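Inositol monophosphatase family protein (Staphylococcus aureus subsp. aureus MSSA476, PDB 4I3Y) probably hydrolyses inositol monophosphate to inositol and phosphate in a magnesium-dependent reaction that lithium inhibits. Local coordinates at residues Val126-Tyr129 / Pro130-Lys133; Trp22-Gln25 / Ile26-Val29. All blocks are in the same frame, centred on the assembly; numbering follows the deposited sequence.

Contact 1. Residues Val126-Tyr129 / Pro130-Lys133; sequences VYDY and PHKK
The carbonyl oxygen of Tyr129 is gripped twice by Lys132, by the backbone N and by the ammonium group at the end of its side chain. Lys132 N lies 2.9 Å from Tyr129 O and stands well above the carbonyl plane; this bond closes the type I turn from Tyr129 to Lys132. Lys132 NZ, also 2.9 Å from Tyr129 O, arrives from the opposite face of that plane, much less tilted. The lysine chain reaches it by bending at chi2 (-82°) and chi4 (-50°), which folds it back alongside the Tyr129 side chain. There NZ also sits over one face of the tyrosine ring, 4.0 Å from its centroid, in a cation-pi contact, while Lys132 CE packs 3.6 Å from Tyr129 CE1.

Asp128 and Lys133 close the hairpin as an antiparallel hydrogen-bonded pair: Asp128 N to Lys133 O is 2.8 Å, and Lys133 N bonds Asp128 O in return. Lys132 and Lys133 together oppose Asp128, forming a G1 beta bulge, with Lys132 in the left-handed region of backbone space, as is usual at the first position of such a bulge. The Asp128 carboxylate leans over the turn, where OD1 accepts a weak bond from His131 N and touches Pro130 CD at 3.3 Å. One water links OD1 to His131 ND1; another donates to OD2 and accepts a weak bond from Lys133 NZ. Lys133 NZ is 4.4 Å from Asp128 OD2, too far for a salt bridge.

At the subunit interface the His131 ring stacks on His131 of the second subunit. The turn joins strands 120-128 and 133-138 in the mixed sheet. Tyr129 packs on helix 12-35, and Asp128 touches Leu193 of helix 191-200.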
ATOM      1  N   VAL A 126       9.385  14.404  -1.753  1.00 13.48           N
ATOM      2  CA  VAL A 126       8.579  13.404  -1.050  1.00 12.76           C
ATOM      3  C   VAL A 126       9.494  12.261  -0.634  1.00 12.87           C
ATOM      4  O   VAL A 126       9.957  11.461  -1.473  1.00 12.07           O
ATOM      5  CB  VAL A 126       7.383  12.866  -1.854  1.00 12.50           C
ATOM      6  CG1 VAL A 126       6.599  11.872  -0.972  1.00 13.15           C
ATOM      7  CG2 VAL A 126       6.456  14.012  -2.301  1.00 12.32           C
ATOM      8  N   TYR A 127       9.771  12.199   0.665  1.00 12.17           N
ATOM      9  CA  TYR A 127      10.714  11.181   1.141  1.00 13.36           C
ATOM     10  C   TYR A 127       9.964  10.037   1.730  1.00 13.35           C
ATOM     11  O   TYR A 127       9.491  10.140   2.900  1.00 13.38           O
ATOM     12  CB  TYR A 127      11.723  11.739   2.193  1.00 11.70           C
ATOM     13  CG  TYR A 127      12.852  10.776   2.551  1.00 13.70           C
ATOM     14  CD1 TYR A 127      13.231   9.734   1.682  1.00 12.89           C
ATOM     15  CD2 TYR A 127      13.577  10.932   3.760  1.00 12.57           C
ATOM     16  CE1 TYR A 127      14.248   8.859   2.016  1.00 12.55           C
ATOM     17  CE2 TYR A 127      14.600  10.044   4.123  1.00 12.45           C
ATOM     18  CZ  TYR A 127      14.922   9.030   3.247  1.00 12.92           C
ATOM     19  OH  TYR A 127      15.921   8.192   3.584  1.00 13.34           O
ATOM     20  N   ASP A 128       9.908   8.946   0.966  1.00 12.83           N
ATOM     21  CA  ASP A 128       9.337   7.691   1.470  1.00 14.02           C
ATOM     22  C   ASP A 128      10.392   7.040   2.346  1.00 15.54           C
ATOM     23  O   ASP A 128      11.235   6.278   1.853  1.00 15.20           O
ATOM     24  CB  ASP A 128       8.993   6.832   0.279  1.00 15.28           C
ATOM     25  CG  ASP A 128       8.413   5.473   0.653  1.00 16.31           C
ATOM     26  OD1 ASP A 128       8.463   5.048   1.781  1.00 17.12           O
ATOM     27  OD2 ASP A 128       7.933   4.814  -0.252  1.00 17.44           O
ATOM     28  N   TYR A 129      10.378   7.390   3.633  1.00 14.77           N
ATOM     29  CA  TYR A 129      11.479   7.016   4.499  1.00 15.37           C
ATOM     30  C   TYR A 129      11.473   5.486   4.763  1.00 16.29           C
ATOM     31  O   TYR A 129      12.540   4.862   4.726  1.00 17.44           O
ATOM     32  CB  TYR A 129      11.509   7.820   5.800  1.00 15.26           C
ATOM     33  CG  TYR A 129      12.346   7.125   6.856  1.00 15.44           C
ATOM     34  CD1 TYR A 129      13.739   7.213   6.825  1.00 16.05           C
ATOM     35  CD2 TYR A 129      11.762   6.326   7.810  1.00 14.96           C
ATOM     36  CE1 TYR A 129      14.513   6.546   7.741  1.00 16.42           C
ATOM     37  CE2 TYR A 129      12.523   5.655   8.734  1.00 15.43           C
ATOM     38  CZ  TYR A 129      13.905   5.791   8.675  1.00 16.42           C
ATOM     39  OH  TYR A 129      14.693   5.115   9.522  1.00 18.27           O
ATOM     40  N   PRO A 130      10.291   4.873   5.000  1.00 15.86           N
ATOM     41  CA  PRO A 130      10.325   3.411   5.299  1.00 16.51           C
ATOM     42  C   PRO A 130      11.007   2.615   4.175  1.00 17.69           C
ATOM     43  O   PRO A 130      11.622   1.555   4.433  1.00 17.35           O
ATOM     44  CB  PRO A 130       8.839   3.033   5.425  1.00 14.68           C
ATOM     45  CG  PRO A 130       8.202   4.337   5.885  1.00 14.89           C
ATOM     46  CD  PRO A 130       8.910   5.403   5.076  1.00 15.23           C
ATOM     47  N   HIS A 131      10.944   3.122   2.944  1.00 18.16           N
ATOM     48  CA  HIS A 131      11.532   2.372   1.850  1.00 18.99           C
ATOM     49  C   HIS A 131      12.765   3.062   1.298  1.00 19.05           C
ATOM     50  O   HIS A 131      13.266   2.634   0.285  1.00 18.29           O
ATOM     51  CB  HIS A 131      10.497   1.974   0.778  1.00 23.22           C
ATOM     52  CG  HIS A 131       9.579   0.894   1.258  1.00 28.77           C
ATOM     53  ND1 HIS A 131       8.255   1.123   1.566  1.00 35.42           N
ATOM     54  CD2 HIS A 131       9.833  -0.380   1.633  1.00 31.46           C
ATOM     55  CE1 HIS A 131       7.710   0.015   2.039  1.00 36.25           C
ATOM     56  NE2 HIS A 131       8.653  -0.911   2.102  1.00 41.50           N
ATOM     57  N   LYS A 132      13.276   4.067   2.019  1.00 18.78           N
ATOM     58  CA  LYS A 132      14.449   4.893   1.599  1.00 19.94           C
ATOM     59  C   LYS A 132      14.377   5.298   0.107  1.00 18.93           C
ATOM     60  O   LYS A 132      15.294   5.088  -0.643  1.00 17.64           O
ATOM     61  CB  LYS A 132      15.791   4.175   1.965  1.00 20.66           C
ATOM     62  CG  LYS A 132      15.779   3.534   3.358  1.00 20.99           C
ATOM     63  CD  LYS A 132      16.068   4.534   4.464  1.00 21.71           C
ATOM     64  CE  LYS A 132      15.891   3.879   5.838  1.00 26.55           C
ATOM     65  NZ  LYS A 132      14.578   3.141   5.969  1.00 24.83           N
ATOM     66  N   LYS A 133      13.255   5.883  -0.304  1.00 18.04           N
ATOM     67  CA  LYS A 133      13.067   6.371  -1.666  1.00 18.13           C
ATOM     68  C   LYS A 133      12.779   7.860  -1.591  1.00 16.57           C
ATOM     69  O   LYS A 133      11.702   8.257  -1.130  1.00 16.35           O
ATOM     70  CB  LYS A 133      11.915   5.596  -2.396  1.00 18.60           C
ATOM     71  CG  LYS A 133      12.298   4.149  -2.811  1.00 20.76           C
ATOM     72  CD  LYS A 133      11.251   3.377  -3.653  1.00 23.13           C
ATOM     73  CE  LYS A 133      10.174   2.728  -2.787  1.00 28.25           C
ATOM     74  NZ  LYS A 133       8.995   1.999  -3.416  1.00 30.58           N
TER
HETATM   75  O   HOH W   1       6.476   3.340   2.910  1.00 18.69           O
HETATM   76  O   HOH W   2       7.521   4.815  -2.989  1.00 25.32           O

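Contact 2. Residues Trp22-Gln25 / Ile26-Val29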
ATOM      1  N   TRP A  22      20.180  17.065   4.115  1.00 19.23           N
ATOM      2  CA  TRP A  22      19.462  17.133   5.393  1.00 20.55           C
ATOM      3  C   TRP A  22      18.443  15.968   5.482  1.00 20.13           C
ATOM      4  O   TRP A  22      18.336  15.356   6.500  1.00 19.75           O
ATOM      5  CB  TRP A  22      18.762  18.487   5.593  1.00 20.39           C
ATOM      6  CG  TRP A  22      17.975  18.562   6.879  1.00 22.00           C
ATOM      7  CD1 TRP A  22      18.447  18.934   8.102  1.00 20.60           C
ATOM      8  CD2 TRP A  22      16.564  18.277   7.066  1.00 20.99           C
ATOM      9  NE1 TRP A  22      17.441  18.929   9.028  1.00 20.91           N
ATOM     10  CE2 TRP A  22      16.277  18.512   8.441  1.00 20.95           C
ATOM     11  CE3 TRP A  22      15.533  17.830   6.218  1.00 21.49           C
ATOM     12  CZ2 TRP A  22      15.020  18.308   8.996  1.00 19.63           C
ATOM     13  CZ3 TRP A  22      14.265  17.619   6.777  1.00 21.81           C
ATOM     14  CH2 TRP A  22      14.022  17.876   8.168  1.00 19.22           C
ATOM     15  N   LEU A  23      17.746  15.682   4.382  1.00 21.00           N
ATOM     16  CA  LEU A  23      16.773  14.582   4.317  1.00 22.53           C
ATOM     17  C   LEU A  23      17.417  13.240   4.541  1.00 23.80           C
ATOM     18  O   LEU A  23      17.001  12.485   5.427  1.00 25.13           O
ATOM     19  CB  LEU A  23      16.077  14.594   2.978  1.00 20.87           C
ATOM     20  CG  LEU A  23      14.616  14.937   2.737  1.00 23.34           C
ATOM     21  CD1 LEU A  23      13.841  15.614   3.880  1.00 23.12           C
ATOM     22  CD2 LEU A  23      14.420  15.626   1.406  1.00 20.07           C
ATOM     23  N   LYS A  24      18.468  12.946   3.768  1.00 25.04           N
ATOM     24  CA  LYS A  24      19.183  11.698   3.953  1.00 26.75           C
ATOM     25  C   LYS A  24      19.805  11.550   5.339  1.00 25.62           C
ATOM     26  O   LYS A  24      19.884  10.442   5.868  1.00 26.62           O
ATOM     27  CB  LYS A  24      20.207  11.440   2.823  1.00 29.05           C
ATOM     28  CG  LYS A  24      19.576  11.218   1.443  1.00 27.85           C
ATOM     29  CD  LYS A  24      18.623  10.005   1.345  1.00 29.07           C
ATOM     30  CE  LYS A  24      19.158   8.628   1.813  1.00 24.98           C
ATOM     31  NZ  LYS A  24      18.002   7.627   1.857  1.00 23.53           N
ATOM     32  N   GLN A  25      20.196  12.633   5.982  1.00 26.88           N
ATOM     33  CA  GLN A  25      20.726  12.466   7.359  1.00 26.39           C
ATOM     34  C   GLN A  25      19.638  12.401   8.473  1.00 25.78           C
ATOM     35  O   GLN A  25      19.923  12.167   9.651  1.00 23.90           O
ATOM     36  CB  GLN A  25      21.726  13.560   7.639  1.00 32.10           C
ATOM     37  CG  GLN A  25      21.115  14.934   7.741  1.00 35.81           C
ATOM     38  CD  GLN A  25      20.602  15.201   9.148  1.00 42.71           C
ATOM     39  OE1 GLN A  25      21.237  14.765  10.131  1.00 38.36           O
ATOM     40  NE2 GLN A  25      19.420  15.892   9.264  1.00 40.61           N
ATOM     41  N   ILE A  26      18.378  12.592   8.098  1.00 24.60           N
ATOM     42  CA  ILE A  26      17.276  12.286   8.997  1.00 23.03           C
ATOM     43  C   ILE A  26      17.109  10.707   9.170  1.00 19.24           C
ATOM     44  O   ILE A  26      16.547  10.277  10.138  1.00 18.34           O
ATOM     45  CB  ILE A  26      15.978  13.024   8.523  1.00 26.15           C
ATOM     46  CG1 ILE A  26      15.211  13.648   9.692  1.00 27.01           C
ATOM     47  CG2 ILE A  26      15.095  12.098   7.707  1.00 26.99           C
ATOM     48  CD1 ILE A  26      15.777  14.963  10.164  1.00 25.09           C
ATOM     49  N   ASP A  27      17.630   9.878   8.261  1.00 18.52           N
ATOM     50  CA  ASP A  27      17.775   8.430   8.487  1.00 18.00           C
ATOM     51  C   ASP A  27      18.458   8.066   9.824  1.00 19.32           C
ATOM     52  O   ASP A  27      18.163   7.044  10.409  1.00 21.84           O
ATOM     53  CB  ASP A  27      18.666   7.866   7.397  1.00 19.24           C
ATOM     54  CG  ASP A  27      17.986   7.859   6.034  1.00 22.87           C
ATOM     55  OD1 ASP A  27      16.859   8.379   5.902  1.00 23.05           O
ATOM     56  OD2 ASP A  27      18.581   7.321   5.095  1.00 25.50           O
ATOM     57  N   ASN A  28      19.398   8.902  10.267  1.00 20.30           N
ATOM     58  CA  ASN A  28      20.147   8.691  11.494  1.00 23.89           C
ATOM     59  C   ASN A  28      19.291   9.034  12.714  1.00 26.70           C
ATOM     60  O   ASN A  28      19.447   8.441  13.778  1.00 31.71           O
ATOM     61  CB  ASN A  28      21.423   9.528  11.473  1.00 22.33           C
ATOM     62  CG  ASN A  28      22.348   9.125  10.344  1.00 23.63           C
ATOM     63  OD1 ASN A  28      22.429   7.978   9.985  1.00 25.31           O
ATOM     64  ND2 ASN A  28      23.003  10.068   9.770  1.00 24.64           N
ATOM     65  N   VAL A  29      18.348   9.949  12.542  1.00 27.38           N
ATOM     66  CA  VAL A  29      17.545  10.485  13.651  1.00 25.54           C
ATOM     67  C   VAL A  29      16.253   9.681  13.896  1.00 25.05           C
ATOM     68  O   VAL A  29      15.842   9.464  15.030  1.00 20.32           O
ATOM     69  CB  VAL A  29      17.142  11.959  13.336  1.00 31.39           C
ATOM     70  CG1 VAL A  29      16.418  12.623  14.508  1.00 32.44           C
ATOM     71  CG2 VAL A  29      18.350  12.795  12.885  1.00 33.06           C
TER
HETATM   72  O   HOH W   3      22.926  12.932  11.215  1.00 26.70           O
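Helix 12-35 is kinked at this point, where the backbone N atoms of Asp27 and Asn28 lack the bond to the fourth residue back that a regular alpha-helix would give and reach only weakly to the carbonyl three residues back. Ile26 N marks the change: it bonds Leu23 O at 3.0 Å, and only weakly Trp22 O. Asp27 N to Lys24 O and Asn28 N to Gln25 O follow as weak bonds.

The Gln25 side chain supplies a second donor to Trp22 O. With CG between its backbone N and carbonyl carbon (chi1 68°) and a further bend at chi2, the chain curls back over the helix, and NE2 meets Trp22 O at 3.0 Å on a lone pair, in the carbonyl plane. The amide oxygen of Gln25 accepts a hydrogen bond from a water 2.7 Å from OE1; the same water accepts from Asn28 ND2, bridging the two side chains across the kink.

On the buried side, Ile26 CD1 lies over one face of the Trp22 indole, 3.6 Å from CZ2 and offset toward the rim, making a CH-pi contact with the six-membered ring. Ile26 CG2 presses against Leu23 O at 3.0 Å. Around the helix, Lys24 NZ and Asp27 OD2 form a salt bridge 3.3 Å long, its hydrogen bond weak. The lysine bends at chi2 and chi3 to reach it, and Tyr127 is the stronger partner of both side chains.

Trp22 packs against helix 51-67, with Phe60 edge-to-face and Phe63 at an inclined angle, and Gln59 of that helix touches Ile26 and Val29. Toward the sheet, Leu23 and Ile26 rest on Leu113 and Ile111 of strand 110-117.

From the N terminus the chain passes first through contact 2, two successive turns of helix 12-35, and much later through contact 1, the hairpin turn after strand 120-128. The two lie in series, neither enclosing nor crossing the other: contact 2 spans a helix kink, whereas contact 1 closes a tight loop between neighbouring strands. Their centres are about 11 Å apart, and they meet directly. Tyr127 OH probably hydrogen-bonds Asp27 OD1 at 2.5 Å and Lys24 NZ at 2.8 Å, while Tyr129 CD1 packs against Asp27 OD1. Together these contacts tie the N-terminal helix to the end of a strand in the mixed sheet.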